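Local structure of putative uncharacterized protein PH1404 (Pyrococcus horikoshii, 3AF5) at residues A[456-461]-A[495-500]; A[504-509]-A[531-536]. The protein probably cleaves RNA as a zinc-dependent endo- and exonuclease of the metallo-beta-lactamase superfamily and terminates transcription in this archaeon. One frame throughout, in Å; residues are numbered along the deposited sequence.

Interaction 1 of 2, residues A[456-461]-A[495-500]; sequences IYLDGM and EIFHPV. With ZN (zinc ion), chain N.
I456 and F497 lie side by side on one face of a pair of parallel strands, with CG2 of I456 meeting the edge of the F497 ring at CD2. From the next position on the same face, L458 slants across F497, its CD1 lying 3.7 Å from F497 CB. The branched and aromatic residues here are apolar because helix 435-447 closes over this face, L443 touching I456 and M440 touching L458 and F497.

On the other face Y457 and H498 run alongside each other; H498 CD2 comes to the edge of the tyrosine ring, 3.4 Å from Y457 CE2, and the two ring planes stand 81° apart. With CG anti to the backbone N (chi1 -160°), the H498 imidazole is turned along the Y457 side chain, and NE2 at its far end binds a zinc ion at 2.4 Å. E505 shares this ion, which is distinct from the two zincs required for nuclease activity. V500 sets CG1 3.3 Å from OD2 of D459, whose carboxylate bonds to Y533.

The backbones join in parallel register. H498 N donates to I456 O at 2.7 Å, and L458 N to H498 O and V500 N to L458 O continue the pattern. P499 has no N-H to give, which suits an outermost strand. Strand 456-459 bonds on its other flank to strand 516-520, so the pair forms one margin of the six-stranded parallel sheet of the beta-CASP domain.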
loop_
_atom_site.group_PDB
_atom_site.type_symbol
_atom_site.label_atom_id
_atom_site.label_comp_id
_atom_site.label_asym_id
_atom_site.label_seq_id
_atom_site.Cartn_x
_atom_site.Cartn_y
_atom_site.Cartn_z
ATOM N N ILE A 456 13.236 24.141 -0.253
ATOM C CA ILE A 456 12.336 23.156 0.343
ATOM C C ILE A 456 13.093 21.846 0.551
ATOM O O ILE A 456 13.375 21.119 -0.405
ATOM C CB ILE A 456 11.117 22.872 -0.570
ATOM C CG1 ILE A 456 10.230 24.119 -0.664
ATOM C CG2 ILE A 456 10.324 21.685 -0.033
ATOM C CD1 ILE A 456 9.041 23.956 -1.586
ATOM N N TYR A 457 13.422 21.550 1.803
ATOM C CA TYR A 457 14.142 20.324 2.128
ATOM C C TYR A 457 13.203 19.148 2.372
ATOM O O TYR A 457 12.120 19.305 2.946
ATOM C CB TYR A 457 15.022 20.544 3.362
ATOM C CG TYR A 457 16.064 21.619 3.172
ATOM C CD1 TYR A 457 15.957 22.842 3.828
ATOM C CD2 TYR A 457 17.143 21.427 2.303
ATOM C CE1 TYR A 457 16.897 23.852 3.623
ATOM C CE2 TYR A 457 18.087 22.429 2.093
ATOM C CZ TYR A 457 17.955 23.637 2.756
ATOM O OH TYR A 457 18.878 24.632 2.544
ATOM N N LEU A 458 13.634 17.969 1.927
ATOM C CA LEU A 458 12.869 16.736 2.080
ATOM C C LEU A 458 13.677 15.757 2.925
ATOM O O LEU A 458 14.712 15.260 2.489
ATOM C CB LEU A 458 12.594 16.109 0.714
ATOM C CG LEU A 458 11.822 16.917 -0.330
ATOM C CD1 LEU A 458 11.632 16.047 -1.565
ATOM C CD2 LEU A 458 10.475 17.368 0.227
ATOM N N ASP A 459 13.197 15.465 4.126
ATOM C CA ASP A 459 13.909 14.550 5.010
ATOM C C ASP A 459 13.035 13.393 5.492
ATOM O O ASP A 459 11.832 13.560 5.704
ATOM C CB ASP A 459 14.420 15.319 6.233
ATOM C CG ASP A 459 15.708 14.743 6.793
ATOM O OD1 ASP A 459 15.988 13.552 6.543
ATOM O OD2 ASP A 459 16.434 15.486 7.492
ATOM N N GLY A 460 13.647 12.221 5.656
ATOM C CA GLY A 460 12.923 11.071 6.168
ATOM C C GLY A 460 12.412 10.058 5.175
ATOM O O GLY A 460 11.340 9.485 5.379
ATOM N N MET A 461 13.165 9.821 4.107
ATOM C CA MET A 461 12.761 8.851 3.090
ATOM C C MET A 461 11.585 9.339 2.228
ATOM O O MET A 461 11.020 8.578 1.436
ATOM C CB MET A 461 12.417 7.517 3.756
ATOM C CG MET A 461 13.594 6.868 4.469
ATOM S SD MET A 461 14.691 5.974 3.333
ATOM C CE MET A 461 15.608 7.328 2.523
ATOM N N GLU A 495 13.235 21.311 -9.317
ATOM C CA GLU A 495 14.506 21.692 -8.727
ATOM C C GLU A 495 14.297 22.406 -7.396
ATOM O O GLU A 495 15.256 22.808 -6.741
ATOM C CB GLU A 495 15.287 22.586 -9.707
ATOM C CG GLU A 495 14.498 23.770 -10.300
ATOM C CD GLU A 495 15.193 24.405 -11.521
ATOM O OE1 GLU A 495 15.380 23.693 -12.536
ATOM O OE2 GLU A 495 15.546 25.610 -11.470
ATOM N N ILE A 496 13.042 22.547 -6.987
ATOM C CA ILE A 496 12.744 23.229 -5.737
ATOM C C ILE A 496 12.900 22.323 -4.522
ATOM O O ILE A 496 13.073 22.801 -3.397
ATOM C CB ILE A 496 11.309 23.816 -5.743
ATOM C CG1 ILE A 496 10.273 22.694 -5.654
ATOM C CG2 ILE A 496 11.084 24.626 -7.018
ATOM C CD1 ILE A 496 8.851 23.198 -5.610
ATOM N N PHE A 497 12.845 21.014 -4.746
ATOM C CA PHE A 497 12.977 20.058 -3.651
ATOM C C PHE A 497 14.424 19.640 -3.426
ATOM O O PHE A 497 15.135 19.254 -4.357
ATOM C CB PHE A 497 12.078 18.847 -3.913
ATOM C CG PHE A 497 10.621 19.201 -3.983
ATOM C CD1 PHE A 497 9.894 19.010 -5.154
ATOM C CD2 PHE A 497 9.986 19.792 -2.892
ATOM C CE1 PHE A 497 8.564 19.407 -5.239
ATOM C CE2 PHE A 497 8.656 20.192 -2.970
ATOM C CZ PHE A 497 7.946 20.000 -4.148
ATOM N N HIS A 498 14.850 19.727 -2.170
ATOM C CA HIS A 498 16.216 19.399 -1.795
ATOM C C HIS A 498 16.292 18.282 -0.745
ATOM O O HIS A 498 16.126 18.522 0.454
ATOM C CB HIS A 498 16.901 20.665 -1.264
ATOM C CG HIS A 498 18.395 20.596 -1.279
ATOM N ND1 HIS A 498 19.136 20.786 -2.425
ATOM C CD2 HIS A 498 19.285 20.322 -0.295
ATOM C CE1 HIS A 498 20.419 20.632 -2.148
ATOM N NE2 HIS A 498 20.536 20.350 -0.862
ATOM N N PRO A 499 16.538 17.041 -1.191
ATOM C CA PRO A 499 16.643 15.879 -0.298
ATOM C C PRO A 499 17.781 16.051 0.716
ATOM O O PRO A 499 18.907 16.372 0.333
ATOM C CB PRO A 499 16.927 14.727 -1.262
ATOM C CG PRO A 499 16.268 15.163 -2.529
ATOM C CD PRO A 499 16.617 16.626 -2.604
ATOM N N VAL A 500 17.496 15.839 2.000
ATOM C CA VAL A 500 18.522 15.962 3.035
ATOM C C VAL A 500 19.379 14.693 3.024
ATOM O O VAL A 500 18.909 13.609 3.370
ATOM C CB VAL A 500 17.882 16.167 4.428
ATOM C CG1 VAL A 500 18.964 16.332 5.488
ATOM C CG2 VAL A 500 16.986 17.396 4.401
HETATM ZN ZN ZN N . 22.256 18.851 -0.154
#

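Interaction 2 of 2, residues A[504-509]-A[531-536]. With ZN (zinc ion), chain N.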
loop_
_atom_site.group_PDB
_atom_site.type_symbol
_atom_site.label_atom_id
_atom_site.label_comp_id
_atom_site.label_asym_id
_atom_site.label_seq_id
_atom_site.Cartn_x
_atom_site.Cartn_y
_atom_site.Cartn_z
ATOM N N ARG A 504 24.624 15.483 9.047
ATOM C CA ARG A 504 25.425 16.703 9.062
ATOM C C ARG A 504 24.656 17.848 8.410
ATOM O O ARG A 504 24.569 18.955 8.955
ATOM C CB ARG A 504 26.753 16.492 8.330
ATOM C CG ARG A 504 27.646 17.725 8.345
ATOM C CD ARG A 504 27.914 18.174 9.783
ATOM N NE ARG A 504 28.606 19.460 9.861
ATOM C CZ ARG A 504 29.785 19.718 9.301
ATOM N NH1 ARG A 504 30.419 18.777 8.609
ATOM N NH2 ARG A 504 30.329 20.921 9.435
ATOM N N GLU A 505 24.106 17.565 7.231
ATOM C CA GLU A 505 23.329 18.543 6.490
ATOM C C GLU A 505 22.080 18.890 7.294
ATOM O O GLU A 505 21.688 20.054 7.365
ATOM C CB GLU A 505 22.959 17.982 5.112
ATOM C CG GLU A 505 22.070 18.890 4.284
ATOM C CD GLU A 505 21.908 18.412 2.848
ATOM O OE1 GLU A 505 21.928 17.183 2.615
ATOM O OE2 GLU A 505 21.746 19.267 1.948
ATOM N N ARG A 506 21.467 17.891 7.919
ATOM C CA ARG A 506 20.281 18.155 8.722
ATOM C C ARG A 506 20.626 19.183 9.789
ATOM O O ARG A 506 19.877 20.144 10.007
ATOM C CB ARG A 506 19.765 16.882 9.396
ATOM C CG ARG A 506 18.594 17.137 10.349
ATOM C CD ARG A 506 18.069 15.847 10.953
ATOM N NE ARG A 506 17.860 14.844 9.916
ATOM C CZ ARG A 506 18.543 13.709 9.822
ATOM N NH1 ARG A 506 18.288 12.862 8.830
ATOM N NH2 ARG A 506 19.464 13.410 10.729
ATOM N N GLN A 507 21.762 18.982 10.455
ATOM C CA GLN A 507 22.193 19.907 11.497
ATOM C C GLN A 507 22.553 21.267 10.892
ATOM O O GLN A 507 22.235 22.313 11.465
ATOM C CB GLN A 507 23.378 19.332 12.277
ATOM C CG GLN A 507 23.682 20.109 13.552
ATOM C CD GLN A 507 22.465 20.227 14.466
ATOM O OE1 GLN A 507 21.927 19.222 14.937
ATOM N NE2 GLN A 507 22.026 21.456 14.714
ATOM N N ASP A 508 23.206 21.255 9.733
ATOM C CA ASP A 508 23.553 22.509 9.072
ATOM C C ASP A 508 22.264 23.306 8.834
ATOM O O ASP A 508 22.180 24.487 9.185
ATOM C CB ASP A 508 24.246 22.245 7.732
ATOM C CG ASP A 508 25.592 21.563 7.892
ATOM O OD1 ASP A 508 26.197 21.197 6.860
ATOM O OD2 ASP A 508 26.049 21.397 9.044
ATOM N N ILE A 509 21.265 22.639 8.248
ATOM C CA ILE A 509 19.961 23.244 7.959
ATOM C C ILE A 509 19.420 23.985 9.180
ATOM O O ILE A 509 18.986 25.137 9.090
ATOM C CB ILE A 509 18.885 22.173 7.580
ATOM C CG1 ILE A 509 19.342 21.316 6.386
ATOM C CG2 ILE A 509 17.550 22.860 7.294
ATOM C CD1 ILE A 509 19.600 22.078 5.110
ATOM N N VAL A 531 11.191 14.885 14.547
ATOM C CA VAL A 531 11.325 15.109 15.990
ATOM C C VAL A 531 12.586 15.934 16.272
ATOM O O VAL A 531 12.615 16.740 17.203
ATOM C CB VAL A 531 11.417 13.780 16.794
ATOM C CG1 VAL A 531 11.578 14.088 18.279
ATOM C CG2 VAL A 531 10.161 12.945 16.586
ATOM N N GLU A 532 13.627 15.731 15.470
ATOM C CA GLU A 532 14.854 16.494 15.642
ATOM C C GLU A 532 14.576 17.955 15.300
ATOM O O GLU A 532 14.894 18.857 16.081
ATOM C CB GLU A 532 15.957 15.952 14.737
ATOM C CG GLU A 532 17.271 16.710 14.849
ATOM C CD GLU A 532 18.435 15.965 14.201
ATOM O OE1 GLU A 532 19.564 16.513 14.185
ATOM O OE2 GLU A 532 18.223 14.829 13.710
ATOM N N TYR A 533 13.970 18.190 14.135
ATOM C CA TYR A 533 13.651 19.550 13.724
ATOM C C TYR A 533 12.772 20.228 14.766
ATOM O O TYR A 533 13.047 21.356 15.176
ATOM C CB TYR A 533 12.942 19.547 12.375
ATOM C CG TYR A 533 13.838 19.167 11.227
ATOM C CD1 TYR A 533 14.876 20.007 10.816
ATOM C CD2 TYR A 533 13.662 17.965 10.562
ATOM C CE1 TYR A 533 15.715 19.650 9.764
ATOM C CE2 TYR A 533 14.492 17.596 9.516
ATOM C CZ TYR A 533 15.515 18.439 9.120
ATOM O OH TYR A 533 16.324 18.053 8.081
ATOM N N PHE A 534 11.720 19.539 15.202
ATOM C CA PHE A 534 10.808 20.097 16.200
ATOM C C PHE A 534 11.550 20.601 17.427
ATOM O O PHE A 534 11.457 21.772 17.778
ATOM C CB PHE A 534 9.777 19.053 16.631
ATOM C CG PHE A 534 8.971 19.459 17.835
ATOM C CD1 PHE A 534 8.073 20.518 17.766
ATOM C CD2 PHE A 534 9.119 18.787 19.048
ATOM C CE1 PHE A 534 7.334 20.902 18.880
ATOM C CE2 PHE A 534 8.385 19.161 20.171
ATOM C CZ PHE A 534 7.488 20.224 20.084
ATOM N N LYS A 535 12.291 19.697 18.064
ATOM C CA LYS A 535 13.065 19.979 19.270
ATOM C C LYS A 535 14.013 21.179 19.164
ATOM O O LYS A 535 14.065 22.015 20.074
ATOM C CB LYS A 535 13.861 18.727 19.664
ATOM C CG LYS A 535 14.724 18.881 20.908
ATOM C CD LYS A 535 15.600 17.647 21.150
ATOM C CE LYS A 535 14.795 16.452 21.665
ATOM N NZ LYS A 535 13.672 16.054 20.760
ATOM N N GLN A 536 14.761 21.272 18.068
ATOM C CA GLN A 536 15.692 22.381 17.900
ATOM C C GLN A 536 15.072 23.670 17.363
ATOM O O GLN A 536 15.679 24.736 17.453
ATOM C CB GLN A 536 16.866 21.956 17.015
ATOM C CG GLN A 536 17.801 20.950 17.693
ATOM C CD GLN A 536 18.986 20.563 16.829
ATOM O OE1 GLN A 536 19.820 21.402 16.482
ATOM N NE2 GLN A 536 19.066 19.284 16.474
HETATM ZN ZN ZN N . 22.256 18.851 -0.154
#
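R506 lays its aliphatic stem across the phenol end of Y533, with CG 3.3 Å from Y533 OH. The two side chains cross at about a right angle, and the guanidinium plane is turned 82° from the ring. A bend at chi3 (-48°) swings the guanidinium out of the line of the extended stem; its NE pairs with D459, which also takes a hydrogen bond from the hydroxyl of Y533. Arginine suits this place because its methylenes pack on the tyrosine while its charged end serves two acids: E532 makes a long salt bridge, its OE2 3.5 Å from R506 NH2.

Q507, next to R506 on its helix, meets Q536, one turn beyond E532 on the other. Q507 NE2 donates to Q536 OE1 at 2.8 Å, and Q536 NE2 returns a bond to Q507 OE1 at 3.2 Å. Each donor lies in the plane of the accepting carbonyl, on a lone pair, and the amides are nearly coplanar. A further bond from Q507 NE2 to D511 supports this orientation of Q507 and, through the pair, probably that of Q536.

The axes of segments 504-509 and 531-536 pass 11.0 Å apart, 28° between their directions, a wide spacing bridged by long side chains. F534 points instead to helix 556-562. Beneath, I509 and Y533 both rest on I518 of strand 516-520, placing the two helices on one face of the parallel beta-CASP sheet.

How the interactions relate
From the N terminus, strand 456-459 comes first; a largely helical excursion then returns the chain to 495-500, and interaction 1 closes that loop as a parallel strand pair. Helix 503-511 follows directly, and after strand 516-520 the chain enters helix 529-537, where interaction 2 closes a second, shorter loop. The two loops run in series, neither nesting nor crossing, with centres about 13 Å apart. D459, at the end of its strand, bridges the two contacts, and the zinc ion shared between 495-500 and 504-509 makes a second tie. Together they join the sheet margin to the two helices packed on it.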